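Local coordinates for orphan protein TM0875 (Thermotoga maritima, PDB 1O22) that is of unknown function but adopts a new fold and pairs with a second copy through an intermolecular beta-sheet in the crystal, at the interface of chains A and B. Numbering follows the deposited sequence. Chains: chain A/B, orphan protein TM0875.

The interface of chains A and B. Residues chain A 76-79, 103, 124; chain B 76-79, 103, 124.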
ATOM      1  N   ALA A  76       6.506 -11.988  -6.146  1.00 18.90           N
ATOM      2  CA  ALA A  76       5.263 -11.910  -5.411  1.00 20.67           C
ATOM      3  C   ALA A  76       4.159 -11.813  -6.468  1.00 21.23           C
ATOM      4  O   ALA A  76       4.264 -11.022  -7.409  1.00 22.33           O
ATOM      5  CB  ALA A  76       5.260 -10.696  -4.516  1.00 20.76           C
ATOM      6  N   ILE A  77       3.162 -12.680  -6.359  1.00 19.82           N
ATOM      7  CA  ILE A  77       2.029 -12.720  -7.281  1.00 18.79           C
ATOM      8  C   ILE A  77       0.756 -12.277  -6.534  1.00 21.58           C
ATOM      9  O   ILE A  77       0.459 -12.784  -5.444  1.00 19.46           O
ATOM     10  CB  ILE A  77       1.857 -14.136  -7.803  1.00 19.27           C
ATOM     11  CG1 ILE A  77       3.160 -14.638  -8.436  1.00 21.89           C
ATOM     12  CG2 ILE A  77       0.714 -14.194  -8.824  1.00 21.16           C
ATOM     13  CD1 ILE A  77       3.181 -16.108  -8.662  1.00 26.50           C
ATOM     14  N   LYS A  78       0.037 -11.301  -7.073  1.00 21.50           N
ATOM     15  CA  LYS A  78      -1.350 -11.052  -6.629  1.00 22.54           C
ATOM     16  C   LYS A  78      -2.293 -11.785  -7.555  1.00 20.82           C
ATOM     17  O   LYS A  78      -2.333 -11.529  -8.750  1.00 21.50           O
ATOM     18  CB  LYS A  78      -1.673  -9.568  -6.596  1.00 24.82           C
ATOM     19  CG  LYS A  78      -0.856  -8.824  -5.518  1.00 37.75           C
ATOM     20  CD  LYS A  78      -1.082  -7.315  -5.561  1.00 45.26           C
ATOM     21  CE  LYS A  78       0.174  -6.569  -5.122  1.00 49.23           C
ATOM     22  NZ  LYS A  78      -0.033  -5.100  -5.113  1.00 50.16           N
ATOM     23  N   ALA A  79      -2.974 -12.761  -6.999  1.00 18.36           N
ATOM     24  CA  ALA A  79      -3.948 -13.573  -7.717  1.00 21.45           C
ATOM     25  C   ALA A  79      -5.352 -13.334  -7.142  1.00 20.62           C
ATOM     26  O   ALA A  79      -5.515 -13.075  -5.962  1.00 24.08           O
ATOM     27  CB  ALA A  79      -3.574 -15.031  -7.570  1.00 19.36           C
ATOM     28  N   GLU A 103      -3.140 -10.843 -11.316  1.00 24.39           N
ATOM     29  CA  GLU A 103      -3.360  -9.423 -11.496  1.00 28.12           C
ATOM     30  C   GLU A 103      -2.049  -8.613 -11.506  1.00 29.23           C
ATOM     31  O   GLU A 103      -1.914  -7.633 -12.241  1.00 30.72           O
ATOM     32  CB  GLU A 103      -4.254  -8.942 -10.366  1.00 26.66           C
ATOM     33  CG  GLU A 103      -4.733  -7.527 -10.555  1.00 41.28           C
ATOM     34  CD  GLU A 103      -5.438  -7.036  -9.334  1.00 48.63           C
ATOM     35  OE1 GLU A 103      -4.906  -7.249  -8.223  1.00 53.26           O
ATOM     36  OE2 GLU A 103      -6.522  -6.458  -9.492  1.00 50.89           O
ATOM     37  N   LYS A 124       8.592  -5.514   2.786  1.00 19.41           N
ATOM     38  CA  LYS A 124       8.555  -6.860   3.364  1.00 20.50           C
ATOM     39  C   LYS A 124       9.873  -7.508   2.998  1.00 18.11           C
ATOM     40  O   LYS A 124      10.261  -7.496   1.837  1.00 20.60           O
ATOM     41  CB  LYS A 124       7.413  -7.665   2.748  1.00 21.23           C
ATOM     42  CG  LYS A 124       6.014  -7.143   3.018  1.00 27.00           C
ATOM     43  CD  LYS A 124       5.017  -7.902   2.170  1.00 40.24           C
ATOM     44  CE  LYS A 124       3.578  -7.667   2.582  1.00 49.78           C
ATOM     45  NZ  LYS A 124       2.670  -8.229   1.525  1.00 56.32           N
TER
ATOM     46  N   ALA B  76      -8.548 -11.969  -2.737  1.00 18.90           N
ATOM     47  CA  ALA B  76      -7.269 -11.620  -3.312  1.00 20.67           C
ATOM     48  C   ALA B  76      -6.222 -12.397  -2.508  1.00 21.23           C
ATOM     49  O   ALA B  76      -6.260 -12.400  -1.275  1.00 22.33           O
ATOM     50  CB  ALA B  76      -7.036 -10.134  -3.207  1.00 20.76           C
ATOM     51  N   ILE B  77      -5.361 -13.122  -3.208  1.00 19.82           N
ATOM     52  CA  ILE B  77      -4.300 -13.917  -2.595  1.00 18.79           C
ATOM     53  C   ILE B  77      -2.936 -13.293  -2.946  1.00 21.58           C
ATOM     54  O   ILE B  77      -2.657 -13.010  -4.119  1.00 19.46           O
ATOM     55  CB  ILE B  77      -4.369 -15.340  -3.125  1.00 19.27           C
ATOM     56  CG1 ILE B  77      -5.765 -15.930  -2.897  1.00 21.89           C
ATOM     57  CG2 ILE B  77      -3.306 -16.214  -2.450  1.00 21.16           C
ATOM     58  CD1 ILE B  77      -6.017 -17.172  -3.677  1.00 26.50           C
ATOM     59  N   LYS B  78      -2.110 -13.019  -1.944  1.00 21.50           N
ATOM     60  CA  LYS B  78      -0.679 -12.752  -2.197  1.00 22.54           C
ATOM     61  C   LYS B  78       0.092 -14.040  -2.020  1.00 20.82           C
ATOM     62  O   LYS B  78       0.103 -14.629  -0.948  1.00 21.50           O
ATOM     63  CB  LYS B  78      -0.137 -11.670  -1.278  1.00 24.82           C
ATOM     64  CG  LYS B  78      -0.773 -10.294  -1.571  1.00 37.75           C
ATOM     65  CD  LYS B  78      -0.328  -9.229  -0.573  1.00 45.26           C
ATOM     66  CE  LYS B  78      -1.433  -8.200  -0.353  1.00 49.23           C
ATOM     67  NZ  LYS B  78      -1.009  -7.127   0.580  1.00 50.16           N
ATOM     68  N   ALA B  79       0.650 -14.511  -3.112  1.00 18.36           N
ATOM     69  CA  ALA B  79       1.451 -15.728  -3.146  1.00 21.45           C
ATOM     70  C   ALA B  79       2.904 -15.386  -3.506  1.00 20.62           C
ATOM     71  O   ALA B  79       3.169 -14.452  -4.243  1.00 24.08           O
ATOM     72  CB  ALA B  79       0.873 -16.667  -4.182  1.00 19.36           C
ATOM     73  N   GLU B 103       0.861 -15.899   1.401  1.00 24.39           N
ATOM     74  CA  GLU B 103       1.279 -14.988   2.446  1.00 28.12           C
ATOM     75  C   GLU B 103       0.105 -14.193   3.050  1.00 29.23           C
ATOM     76  O   GLU B 103       0.077 -13.917   4.251  1.00 30.72           O
ATOM     77  CB  GLU B 103       2.296 -14.029   1.849  1.00 26.66           C
ATOM     78  CG  GLU B 103       2.969 -13.166   2.883  1.00 41.28           C
ATOM     79  CD  GLU B 103       3.806 -12.113   2.234  1.00 48.63           C
ATOM     80  OE1 GLU B 103       3.311 -11.473   1.282  1.00 53.26           O
ATOM     81  OE2 GLU B 103       4.954 -11.945   2.669  1.00 50.89           O
ATOM     82  N   LYS B 124      -9.150  -1.035  -5.215  1.00 19.41           N
ATOM     83  CA  LYS B 124      -9.282  -1.672  -6.528  1.00 20.50           C
ATOM     84  C   LYS B 124     -10.701  -2.198  -6.597  1.00 18.11           C
ATOM     85  O   LYS B 124     -11.146  -2.883  -5.685  1.00 20.60           O
ATOM     86  CB  LYS B 124      -8.308  -2.842  -6.644  1.00 21.23           C
ATOM     87  CG  LYS B 124      -6.835  -2.486  -6.588  1.00 27.00           C
ATOM     88  CD  LYS B 124      -6.010  -3.752  -6.490  1.00 40.24           C
ATOM     89  CE  LYS B 124      -4.532  -3.523  -6.731  1.00 49.78           C
ATOM     90  NZ  LYS B 124      -3.777  -4.763  -6.341  1.00 56.32           N
TER
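Strand 75-81 of this DUF3855-family protein lies antiparallel to the same strand of the second copy, so one beta-sheet runs through from chain A to chain B. The two-fold passes between A:Lys78 and B:Lys78, the central bridge pair, and every contact has its twin with the chains exchanged. The tight part is backbone. A:Ile77 N gives its hydrogen to B:Ala79 O at 2.8 Å, a bond almost straight at the hydrogen (177°) and nearly along the C=O axis. In return B:Ala79 N reaches A:Ile77 O at 2.9 Å, this time lying in the carbonyl plane. The two matching bonds at A:Ala79 complete a set of four that fixes the register and leaves little freedom to slide.

On one face of the paired strands stand the Ile77 and Ala79 side chains of both chains. CB of A:Ile77 lies 3.8 Å from B:Ala79 O, and CG1, anti to the carbonyl carbon and beside the backbone N (chi1 -55°), runs slightly farther off the same oxygen.

The opposite face carries long charged chains and is looser. A:Lys78 bends at chi3, and B:Lys124 crosses it at about a right angle, NZ of B:Lys124 coming 3.8 Å from CD of A:Lys78. The extended B:Lys124 then meets A:Glu103 tip to tip: NZ and the carboxylate OE1 form a salt bridge at 3.3 Å, weak as a hydrogen bond. A:Glu103 holds CG anti to its backbone N (chi1 -171°) and runs out extended to present that oxygen. The side-chain nitrogens NZ of A:Lys78 and B:Lys124 lie 4.0 Å apart. NZ of A:Lys78 and NZ of B:Lys78 are 6.1 Å apart, not in contact. The carboxylates of A:Glu103 and B:Glu103 probably offset part of this like-charge crowding.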